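Local structure of ribonucleoside-diphosphate reductase (Pseudomonas aeruginosa, 5IM3) at residues Gln872-Ala883 against Lys901-Thr912; Ala286-Phe295 against Ile342-Phe351. The protein probably supplies precursors for DNA synthesis by reducing ribonucleoside diphosphates to deoxyribonucleotides, and binds dATP as an allosteric enzyme. All blocks are in the same frame, centred on the assembly; numbering follows the deposited sequence.

Contact 1: Gln872-Ala883 against Lys901-Thr912; sequences QAQSLNLYIAGA and KTTYYLRALAAT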
loop_
_atom_site.group_PDB
_atom_site.type_symbol
_atom_site.label_atom_id
_atom_site.label_comp_id
_atom_site.label_asym_id
_atom_site.label_seq_id
_atom_site.Cartn_x
_atom_site.Cartn_y
_atom_site.Cartn_z
ATOM N N GLN A 872 -34.917 30.774 -5.744
ATOM C CA GLN A 872 -33.775 30.546 -4.866
ATOM C C GLN A 872 -33.054 29.275 -5.325
ATOM O O GLN A 872 -32.755 29.181 -6.519
ATOM C CB GLN A 872 -34.240 30.534 -3.411
ATOM C CG GLN A 872 -35.011 31.771 -2.990
ATOM C CD GLN A 872 -34.988 31.983 -1.489
ATOM O OE1 GLN A 872 -33.921 32.074 -0.878
ATOM N NE2 GLN A 872 -36.165 32.054 -0.885
ATOM N N ALA A 873 -32.761 28.311 -4.460
ATOM C CA ALA A 873 -31.999 27.125 -4.843
ATOM C C ALA A 873 -32.666 25.902 -4.216
ATOM O O ALA A 873 -33.842 25.928 -3.837
ATOM C CB ALA A 873 -30.527 27.290 -4.438
ATOM N N GLN A 874 -31.916 24.803 -4.112
ATOM C CA GLN A 874 -32.427 23.575 -3.518
ATOM C C GLN A 874 -31.277 22.792 -2.904
ATOM O O GLN A 874 -30.198 22.691 -3.496
ATOM C CB GLN A 874 -33.158 22.714 -4.559
ATOM C CG GLN A 874 -32.348 22.405 -5.803
ATOM C CD GLN A 874 -33.199 21.868 -6.939
ATOM O OE1 GLN A 874 -33.883 20.851 -6.798
ATOM N NE2 GLN A 874 -33.167 22.556 -8.075
ATOM N N SER A 875 -31.515 22.246 -1.712
ATOM C CA SER A 875 -30.515 21.423 -1.040
ATOM C C SER A 875 -30.377 20.090 -1.765
ATOM O O SER A 875 -31.324 19.296 -1.805
ATOM C CB SER A 875 -30.907 21.202 0.417
ATOM O OG SER A 875 -31.011 22.433 1.096
ATOM N N LEU A 876 -29.201 19.840 -2.328
ATOM C CA LEU A 876 -28.990 18.712 -3.231
ATOM C C LEU A 876 -27.853 17.845 -2.706
ATOM O O LEU A 876 -26.678 18.138 -2.946
ATOM C CB LEU A 876 -28.688 19.202 -4.642
ATOM C CG LEU A 876 -28.609 18.104 -5.703
ATOM C CD1 LEU A 876 -29.954 17.404 -5.858
ATOM C CD2 LEU A 876 -28.148 18.686 -7.028
ATOM N N ASN A 877 -28.199 16.772 -2.002
ATOM C CA ASN A 877 -27.218 15.757 -1.658
ATOM C C ASN A 877 -26.934 14.886 -2.872
ATOM O O ASN A 877 -27.835 14.575 -3.656
ATOM C CB ASN A 877 -27.714 14.901 -0.498
ATOM C CG ASN A 877 -27.817 15.680 0.790
ATOM O OD1 ASN A 877 -26.964 16.512 1.096
ATOM N ND2 ASN A 877 -28.875 15.428 1.547
ATOM N N LEU A 878 -25.672 14.513 -3.042
ATOM C CA LEU A 878 -25.256 13.663 -4.145
ATOM C C LEU A 878 -24.655 12.379 -3.600
ATOM O O LEU A 878 -23.893 12.397 -2.627
ATOM C CB LEU A 878 -24.255 14.379 -5.052
ATOM C CG LEU A 878 -24.826 15.535 -5.878
ATOM C CD1 LEU A 878 -23.733 16.161 -6.720
ATOM C CD2 LEU A 878 -25.971 15.076 -6.770
ATOM N N TYR A 879 -25.021 11.265 -4.230
ATOM C CA TYR A 879 -24.583 9.938 -3.823
ATOM C C TYR A 879 -23.753 9.345 -4.950
ATOM O O TYR A 879 -24.213 9.272 -6.092
ATOM C CB TYR A 879 -25.783 9.050 -3.494
ATOM C CG TYR A 879 -26.674 9.650 -2.436
ATOM C CD1 TYR A 879 -27.660 10.569 -2.770
ATOM C CD2 TYR A 879 -26.520 9.310 -1.099
ATOM C CE1 TYR A 879 -28.472 11.126 -1.803
ATOM C CE2 TYR A 879 -27.330 9.861 -0.127
ATOM C CZ TYR A 879 -28.300 10.769 -0.483
ATOM O OH TYR A 879 -29.103 11.318 0.489
ATOM N N ILE A 880 -22.530 8.937 -4.631
ATOM C CA ILE A 880 -21.586 8.454 -5.625
ATOM C C ILE A 880 -20.950 7.184 -5.087
ATOM O O ILE A 880 -20.211 7.226 -4.095
ATOM C CB ILE A 880 -20.514 9.498 -5.963
ATOM C CG1 ILE A 880 -21.173 10.741 -6.570
ATOM C CG2 ILE A 880 -19.477 8.896 -6.910
ATOM C CD1 ILE A 880 -20.207 11.839 -6.955
ATOM N N ALA A 881 -21.238 6.060 -5.732
ATOM C CA ALA A 881 -20.498 4.831 -5.500
ATOM C C ALA A 881 -19.382 4.718 -6.530
ATOM O O ALA A 881 -19.462 5.282 -7.625
ATOM C CB ALA A 881 -21.422 3.615 -5.574
ATOM N N GLY A 882 -18.333 3.988 -6.166
ATOM C CA GLY A 882 -17.143 3.920 -6.989
ATOM C C GLY A 882 -16.075 4.855 -6.464
ATOM O O GLY A 882 -14.901 4.483 -6.374
ATOM N N ALA A 883 -16.487 6.074 -6.119
ATOM C CA ALA A 883 -15.628 7.067 -5.479
ATOM C C ALA A 883 -14.253 7.160 -6.127
ATOM O O ALA A 883 -13.320 6.454 -5.730
ATOM C CB ALA A 883 -15.472 6.757 -3.991
ATOM N N LYS A 901 -27.359 25.994 -8.874
ATOM C CA LYS A 901 -26.853 27.055 -8.015
ATOM C C LYS A 901 -26.037 26.522 -6.850
ATOM O O LYS A 901 -25.071 27.170 -6.435
ATOM C CB LYS A 901 -28.016 27.896 -7.476
ATOM C CG LYS A 901 -28.835 28.590 -8.549
ATOM C CD LYS A 901 -29.871 29.513 -7.936
ATOM C CE LYS A 901 -30.702 30.208 -9.000
ATOM N NZ LYS A 901 -31.718 31.100 -8.389
ATOM N N THR A 902 -26.394 25.357 -6.314
ATOM C CA THR A 902 -25.746 24.839 -5.118
ATOM C C THR A 902 -25.652 23.323 -5.187
ATOM O O THR A 902 -26.431 22.657 -5.875
ATOM C CB THR A 902 -26.512 25.236 -3.849
ATOM O OG1 THR A 902 -27.888 24.856 -3.987
ATOM C CG2 THR A 902 -26.418 26.735 -3.600
ATOM N N THR A 903 -24.677 22.789 -4.459
ATOM C CA THR A 903 -24.656 21.384 -4.091
ATOM C C THR A 903 -24.447 21.308 -2.589
ATOM O O THR A 903 -23.997 22.266 -1.956
ATOM C CB THR A 903 -23.563 20.577 -4.825
ATOM O OG1 THR A 903 -22.265 20.953 -4.343
ATOM C CG2 THR A 903 -23.636 20.799 -6.331
ATOM N N TYR A 904 -24.783 20.154 -2.024
ATOM C CA TYR A 904 -24.821 19.990 -0.579
ATOM C C TYR A 904 -23.845 18.889 -0.174
ATOM O O TYR A 904 -22.714 18.855 -0.670
ATOM C CB TYR A 904 -26.263 19.689 -0.144
ATOM C CG TYR A 904 -26.596 19.923 1.318
ATOM C CD1 TYR A 904 -25.751 20.643 2.152
ATOM C CD2 TYR A 904 -27.767 19.408 1.863
ATOM C CE1 TYR A 904 -26.064 20.845 3.483
ATOM C CE2 TYR A 904 -28.084 19.602 3.191
ATOM C CZ TYR A 904 -27.234 20.320 3.996
ATOM O OH TYR A 904 -27.559 20.513 5.319
ATOM N N TYR A 905 -24.259 17.983 0.708
ATOM C CA TYR A 905 -23.378 16.909 1.143
ATOM C C TYR A 905 -22.983 16.015 -0.024
ATOM O O TYR A 905 -23.757 15.786 -0.955
ATOM C CB TYR A 905 -24.053 16.047 2.207
ATOM C CG TYR A 905 -24.146 16.674 3.573
ATOM C CD1 TYR A 905 -23.043 16.718 4.412
ATOM C CD2 TYR A 905 -25.346 17.194 4.037
ATOM C CE1 TYR A 905 -23.127 17.280 5.668
ATOM C CE2 TYR A 905 -25.440 17.756 5.291
ATOM C CZ TYR A 905 -24.331 17.796 6.103
ATOM O OH TYR A 905 -24.429 18.359 7.356
ATOM N N LEU A 906 -21.762 15.495 0.046
ATOM C CA LEU A 906 -21.327 14.395 -0.801
ATOM C C LEU A 906 -21.341 13.123 0.037
ATOM O O LEU A 906 -20.704 13.063 1.096
ATOM C CB LEU A 906 -19.933 14.648 -1.376
ATOM C CG LEU A 906 -19.293 13.452 -2.091
ATOM C CD1 LEU A 906 -20.073 13.080 -3.343
ATOM C CD2 LEU A 906 -17.849 13.751 -2.425
ATOM N N ARG A 907 -22.083 12.121 -0.424
ATOM C CA ARG A 907 -22.076 10.789 0.169
ATOM C C ARG A 907 -21.334 9.875 -0.798
ATOM O O ARG A 907 -21.819 9.605 -1.900
ATOM C CB ARG A 907 -23.497 10.301 0.431
ATOM C CG ARG A 907 -24.295 11.201 1.363
ATOM C CD ARG A 907 -23.894 11.002 2.816
ATOM N NE ARG A 907 -24.721 11.807 3.715
ATOM C CZ ARG A 907 -24.337 12.940 4.297
ATOM N NH1 ARG A 907 -23.119 13.428 4.096
ATOM N NH2 ARG A 907 -25.177 13.587 5.095
ATOM N N ALA A 908 -20.151 9.419 -0.396
ATOM C CA ALA A 908 -19.254 8.687 -1.278
ATOM C C ALA A 908 -18.911 7.326 -0.686
ATOM O O ALA A 908 -18.655 7.204 0.516
ATOM C CB ALA A 908 -17.969 9.482 -1.532
ATOM N N LEU A 909 -18.909 6.307 -1.545
ATOM C CA LEU A 909 -18.489 4.958 -1.188
ATOM C C LEU A 909 -17.379 4.526 -2.131
ATOM O O LEU A 909 -17.539 4.594 -3.354
ATOM C CB LEU A 909 -19.651 3.963 -1.271
ATOM C CG LEU A 909 -20.804 4.117 -0.279
ATOM C CD1 LEU A 909 -21.830 3.015 -0.506
ATOM C CD2 LEU A 909 -20.302 4.103 1.161
ATOM N N ALA A 910 -16.258 4.086 -1.564
ATOM C CA ALA A 910 -15.139 3.581 -2.347
ATOM C C ALA A 910 -15.160 2.067 -2.493
ATOM O O ALA A 910 -14.183 1.491 -2.983
ATOM C CB ALA A 910 -13.815 4.024 -1.718
ATOM N N ALA A 911 -16.254 1.412 -2.099
ATOM C CA ALA A 911 -16.330 -0.042 -2.199
ATOM C C ALA A 911 -16.563 -0.496 -3.636
ATOM O O ALA A 911 -15.950 -1.471 -4.089
ATOM C CB ALA A 911 -17.440 -0.571 -1.290
ATOM N N THR A 912 -17.439 0.192 -4.364
ATOM C CA THR A 912 -17.743 -0.161 -5.746
ATOM C C THR A 912 -16.614 0.284 -6.675
ATOM O O THR A 912 -16.421 -0.277 -7.755
ATOM C CB THR A 912 -19.070 0.477 -6.211
ATOM O OG1 THR A 912 -20.072 0.296 -5.202
ATOM C CG2 THR A 912 -19.548 -0.158 -7.506
#
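N877 meets the tyrosine pair Y904 and Y905 where two parallel chains enter a beta-alpha-beta unit: strand 878-881, helix 885-897, then strand 906-909 laid beside the first strand. The bump here is N877 OD1. It fills the notch between the CB atoms of the two tyrosines, 3.1 Å from Y904 CD2, and accepts a weak bond from Y905 N. The N877 amide runs alongside the Y904 ring with the planes 16° apart. Y904 CG stands opposite its own backbone N (chi1 -161°), whereas Y905 CG turns toward its N, and this brings Y905 CD2 over the centre of the Y904 ring, 3.6 Å above it. This pair, one ring atom set over the other ring, is consistent with the adjacent tyrosines that pass the radical through the large subunit of class I reductases; W562 meets both rings edge-to-face.

Further along, R907 lays CB and CG against the CD2-CE2 side of Y879, with CG 3.6 Å from CE2. A bend at chi2 (-77°) then brings NH2 over one face of Y905, toward the rim of the ring. Beneath these side chains L878 and I880 alternate with Y905, R907 and L909 in a straight parallel ladder, L878 O taking R907 N at 2.9 Å. On the other face I880 CD1 meets L906 CD1 at 3.8 Å, and helix 885-897 packs against L878, I880 and L906. At the far end A883 CB fits between A908 CB and A910 CB. At the start, extended K901 reaches back so that its NZ bonds Q872 O at 2.9 Å.

Contact 2: Ala286-Phe295 against Ile342-Phe351; sequences AIDHERDQQF and IEFYNLLSSF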
loop_
_atom_site.group_PDB
_atom_site.type_symbol
_atom_site.label_atom_id
_atom_site.label_comp_id
_atom_site.label_asym_id
_atom_site.label_seq_id
_atom_site.Cartn_x
_atom_site.Cartn_y
_atom_site.Cartn_z
ATOM N N ALA A 286 -64.512 23.345 14.216
ATOM C CA ALA A 286 -63.775 23.111 12.980
ATOM C C ALA A 286 -62.836 21.918 13.082
ATOM O O ALA A 286 -62.371 21.420 12.050
ATOM C CB ALA A 286 -62.979 24.360 12.600
ATOM N N ILE A 287 -62.549 21.446 14.297
ATOM C CA ILE A 287 -61.607 20.349 14.477
ATOM C C ILE A 287 -62.217 19.058 13.945
ATOM O O ILE A 287 -63.379 18.732 14.226
ATOM C CB ILE A 287 -61.211 20.222 15.956
ATOM C CG1 ILE A 287 -60.411 21.460 16.390
ATOM C CG2 ILE A 287 -60.393 18.953 16.189
ATOM C CD1 ILE A 287 -60.062 21.496 17.867
ATOM N N ASP A 288 -61.426 18.320 13.169
ATOM C CA ASP A 288 -61.818 17.041 12.587
ATOM C C ASP A 288 -61.049 15.942 13.313
ATOM O O ASP A 288 -59.843 15.777 13.098
ATOM C CB ASP A 288 -61.527 17.032 11.087
ATOM C CG ASP A 288 -62.016 15.772 10.395
ATOM O OD1 ASP A 288 -62.307 14.772 11.084
ATOM O OD2 ASP A 288 -62.097 15.781 9.150
ATOM N N HIS A 289 -61.744 15.195 14.174
ATOM C CA HIS A 289 -61.090 14.158 14.966
ATOM C C HIS A 289 -60.628 12.978 14.121
ATOM O O HIS A 289 -59.764 12.216 14.568
ATOM C CB HIS A 289 -62.033 13.649 16.057
ATOM C CG HIS A 289 -63.057 12.677 15.560
ATOM N ND1 HIS A 289 -64.215 13.075 14.929
ATOM C CD2 HIS A 289 -63.094 11.323 15.599
ATOM C CE1 HIS A 289 -64.922 12.007 14.602
ATOM N NE2 HIS A 289 -64.264 10.932 14.996
ATOM N N GLU A 290 -61.182 12.799 12.921
ATOM C CA GLU A 290 -60.783 11.674 12.083
ATOM C C GLU A 290 -59.367 11.826 11.539
ATOM O O GLU A 290 -58.759 10.826 11.148
ATOM C CB GLU A 290 -61.767 11.506 10.927
ATOM C CG GLU A 290 -63.091 10.859 11.324
ATOM C CD GLU A 290 -62.960 9.374 11.634
ATOM O OE1 GLU A 290 -61.860 8.813 11.444
ATOM O OE2 GLU A 290 -63.962 8.762 12.063
ATOM N N ARG A 291 -58.827 13.043 11.500
ATOM C CA ARG A 291 -57.475 13.224 10.982
ATOM C C ARG A 291 -56.410 12.661 11.913
ATOM O O ARG A 291 -55.249 12.564 11.505
ATOM C CB ARG A 291 -57.223 14.706 10.706
ATOM C CG ARG A 291 -58.327 15.330 9.866
ATOM C CD ARG A 291 -57.926 16.664 9.276
ATOM N NE ARG A 291 -59.063 17.331 8.649
ATOM C CZ ARG A 291 -58.970 18.422 7.898
ATOM N NH1 ARG A 291 -57.785 18.972 7.667
ATOM N NH2 ARG A 291 -60.061 18.961 7.370
ATOM N N ASP A 292 -56.773 12.275 13.138
ATOM C CA ASP A 292 -55.843 11.540 13.989
ATOM C C ASP A 292 -55.508 10.177 13.398
ATOM O O ASP A 292 -54.425 9.637 13.655
ATOM C CB ASP A 292 -56.430 11.374 15.391
ATOM C CG ASP A 292 -56.239 12.602 16.257
ATOM O OD1 ASP A 292 -55.741 13.628 15.745
ATOM O OD2 ASP A 292 -56.592 12.545 17.454
ATOM N N GLN A 293 -56.420 9.604 12.611
ATOM C CA GLN A 293 -56.179 8.307 11.993
ATOM C C GLN A 293 -55.083 8.354 10.936
ATOM O O GLN A 293 -54.608 7.293 10.514
ATOM C CB GLN A 293 -57.475 7.779 11.368
ATOM C CG GLN A 293 -58.684 7.776 12.304
ATOM C CD GLN A 293 -58.467 6.935 13.549
ATOM O OE1 GLN A 293 -57.780 7.353 14.479
ATOM N NE2 GLN A 293 -59.050 5.742 13.568
ATOM N N GLN A 294 -54.667 9.548 10.506
ATOM C CA GLN A 294 -53.666 9.674 9.454
ATOM C C GLN A 294 -52.258 9.354 9.933
ATOM O O GLN A 294 -51.381 9.099 9.103
ATOM C CB GLN A 294 -53.682 11.096 8.880
ATOM C CG GLN A 294 -55.034 11.548 8.352
ATOM C CD GLN A 294 -55.075 13.033 8.052
ATOM O OE1 GLN A 294 -54.120 13.763 8.329
ATOM N NE2 GLN A 294 -56.185 13.491 7.485
ATOM N N PHE A 295 -52.027 9.347 11.242
ATOM C CA PHE A 295 -50.674 9.347 11.778
ATOM C C PHE A 295 -50.010 7.984 11.651
ATOM O O PHE A 295 -50.603 6.953 11.990
ATOM C CB PHE A 295 -50.682 9.770 13.246
ATOM C CG PHE A 295 -50.755 11.251 13.448
ATOM C CD1 PHE A 295 -49.674 12.057 13.136
ATOM C CD2 PHE A 295 -51.899 11.839 13.961
ATOM C CE1 PHE A 295 -49.734 13.421 13.323
ATOM C CE2 PHE A 295 -51.965 13.202 14.150
ATOM C CZ PHE A 295 -50.883 13.995 13.830
ATOM N N ILE A 342 -58.964 28.533 10.439
ATOM C CA ILE A 342 -59.519 27.273 9.954
ATOM C C ILE A 342 -58.856 26.871 8.642
ATOM O O ILE A 342 -58.538 25.696 8.427
ATOM C CB ILE A 342 -61.050 27.386 9.813
ATOM C CG1 ILE A 342 -61.694 27.543 11.194
ATOM C CG2 ILE A 342 -61.626 26.166 9.084
ATOM C CD1 ILE A 342 -63.171 27.898 11.150
ATOM N N GLU A 343 -58.641 27.834 7.744
ATOM C CA GLU A 343 -57.944 27.538 6.496
ATOM C C GLU A 343 -56.544 26.988 6.765
ATOM O O GLU A 343 -56.103 26.045 6.099
ATOM C CB GLU A 343 -57.872 28.797 5.628
ATOM C CG GLU A 343 -57.183 28.607 4.276
ATOM C CD GLU A 343 -56.953 29.921 3.543
ATOM O OE1 GLU A 343 -57.390 30.975 4.051
ATOM O OE2 GLU A 343 -56.327 29.901 2.461
ATOM N N PHE A 344 -55.837 27.553 7.748
ATOM C CA PHE A 344 -54.488 27.078 8.044
ATOM C C PHE A 344 -54.522 25.736 8.765
ATOM O O PHE A 344 -53.647 24.887 8.551
ATOM C CB PHE A 344 -53.727 28.107 8.888
ATOM C CG PHE A 344 -53.632 29.475 8.261
ATOM C CD1 PHE A 344 -53.870 29.665 6.908
ATOM C CD2 PHE A 344 -53.296 30.575 9.036
ATOM C CE1 PHE A 344 -53.780 30.921 6.345
ATOM C CE2 PHE A 344 -53.205 31.834 8.476
ATOM C CZ PHE A 344 -53.446 32.006 7.130
ATOM N N TYR A 345 -55.513 25.530 9.634
ATOM C CA TYR A 345 -55.615 24.259 10.341
ATOM C C TYR A 345 -55.914 23.118 9.379
ATOM O O TYR A 345 -55.335 22.032 9.493
ATOM C CB TYR A 345 -56.692 24.338 11.422
ATOM C CG TYR A 345 -57.202 22.980 11.846
ATOM C CD1 TYR A 345 -56.490 22.199 12.750
ATOM C CD2 TYR A 345 -58.387 22.473 11.333
ATOM C CE1 TYR A 345 -56.949 20.954 13.131
ATOM C CE2 TYR A 345 -58.856 21.233 11.707
ATOM C CZ TYR A 345 -58.137 20.477 12.606
ATOM O OH TYR A 345 -58.613 19.239 12.975
ATOM N N ASN A 346 -56.823 23.343 8.427
ATOM C CA ASN A 346 -57.162 22.297 7.468
ATOM C C ASN A 346 -55.957 21.920 6.618
ATOM O O ASN A 346 -55.750 20.741 6.309
ATOM C CB ASN A 346 -58.318 22.754 6.583
ATOM C CG ASN A 346 -59.643 22.764 7.318
ATOM O OD1 ASN A 346 -59.853 21.994 8.257
ATOM N ND2 ASN A 346 -60.548 23.638 6.892
ATOM N N LEU A 347 -55.145 22.907 6.232
ATOM C CA LEU A 347 -53.974 22.612 5.415
ATOM C C LEU A 347 -52.947 21.798 6.195
ATOM O O LEU A 347 -52.340 20.868 5.652
ATOM C CB LEU A 347 -53.350 23.912 4.905
ATOM C CG LEU A 347 -52.361 23.739 3.752
ATOM C CD1 LEU A 347 -53.094 23.321 2.479
ATOM C CD2 LEU A 347 -51.562 25.009 3.524
ATOM N N LEU A 348 -52.749 22.126 7.474
ATOM C CA LEU A 348 -51.739 21.449 8.281
ATOM C C LEU A 348 -52.192 20.052 8.698
ATOM O O LEU A 348 -51.462 19.074 8.507
ATOM C CB LEU A 348 -51.414 22.293 9.516
ATOM C CG LEU A 348 -50.659 23.601 9.268
ATOM C CD1 LEU A 348 -50.602 24.426 10.542
ATOM C CD2 LEU A 348 -49.253 23.326 8.754
ATOM N N SER A 349 -53.393 19.944 9.269
ATOM C CA SER A 349 -53.869 18.672 9.804
ATOM C C SER A 349 -54.075 17.613 8.726
ATOM O O SER A 349 -54.087 16.420 9.048
ATOM C CB SER A 349 -55.178 18.885 10.569
ATOM O OG SER A 349 -56.167 19.462 9.735
ATOM N N SER A 350 -54.245 18.016 7.469
ATOM C CA SER A 350 -54.393 17.076 6.367
ATOM C C SER A 350 -53.060 16.623 5.789
ATOM O O SER A 350 -53.046 15.726 4.939
ATOM C CB SER A 350 -55.226 17.703 5.248
ATOM O OG SER A 350 -54.508 18.748 4.618
ATOM N N PHE A 351 -51.951 17.226 6.220
ATOM C CA PHE A 351 -50.613 16.939 5.713
ATOM C C PHE A 351 -50.419 17.410 4.275
ATOM O O PHE A 351 -49.458 16.999 3.618
ATOM C CB PHE A 351 -50.272 15.445 5.807
ATOM C CG PHE A 351 -50.363 14.869 7.201
ATOM C CD1 PHE A 351 -50.552 15.681 8.309
ATOM C CD2 PHE A 351 -50.249 13.502 7.396
ATOM C CE1 PHE A 351 -50.632 15.137 9.577
ATOM C CE2 PHE A 351 -50.328 12.955 8.662
ATOM C CZ PHE A 351 -50.518 13.772 9.751
#
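N346 O is gripped from both sides of the contact: R291 NH1 reaches it weakly at 3.0 Å, while S350 OG, four residues further along, bonds it at 2.9 Å in the carbonyl plane. R291 comes at the helix with its chain stretched from CG to NE. Its NH1 also lies 2.7 Å from S349 OG, a second weak bond with a poor angle. That hydroxyl is placed by chi1 of 58°, which lets it donate to Y345 O and sit over the centre of the Y345 ring. Behind the guanidinium, R291 NE forms a long salt bridge with D288 OD2 (3.4 Å), in the guanidinium plane, so the group is held from two directions. D288 OD1 meanwhile takes E290 N in an Asx turn at the start of the 3-10 segment 289-294.

Y345 is the helix's answer to the loop. It passes A286 O with its CE2 and extends its hydroxyl to D288 N, a nearly straight bond of 3.0 Å and 168°. A286 CB rests on I342 CG1 at 3.7 Å. At the other end the helix stops in a Schellman motif, and F351, with positive phi, turns its ring edge onto the face of F295 in a T-shaped pair, centroids 5.4 Å apart. Q294 CB flanks the same F351 ring.

Segment 342-351 belongs to the all-alpha domain. Helix 319-330 brings Q320 to Y345 OH, weakly, and also to S349 and I287, while F344 and L347 of helix 337-349 pack on helix 620-640, and F351 O accepts a bond from ND2 of N608, at the end of strand 600-608.

Overall arrangement
From the N terminus the chain first passes the two ATP cones, then reaches 286-295, between helices 280-286 and 297-307. Contact 2 closes when 342-351 returns to it, after an intervening stretch of 46 residues that is mostly helical. The chain then enters the barrel domain, and contact 1 opens late within it, at 872. There the loop is short: 17 residues, chiefly helix 885-897, separate 872-883 from 901-912, which ends at the last modelled residue. The two loops follow in series, neither nesting nor crossing. Their centres lie 36 Å apart. Contact 2 ties the link between helices 280-286 and 297-307 to the end of helix 337-349; contact 1 pairs strands 878-881 and 906-909 across helix 885-897.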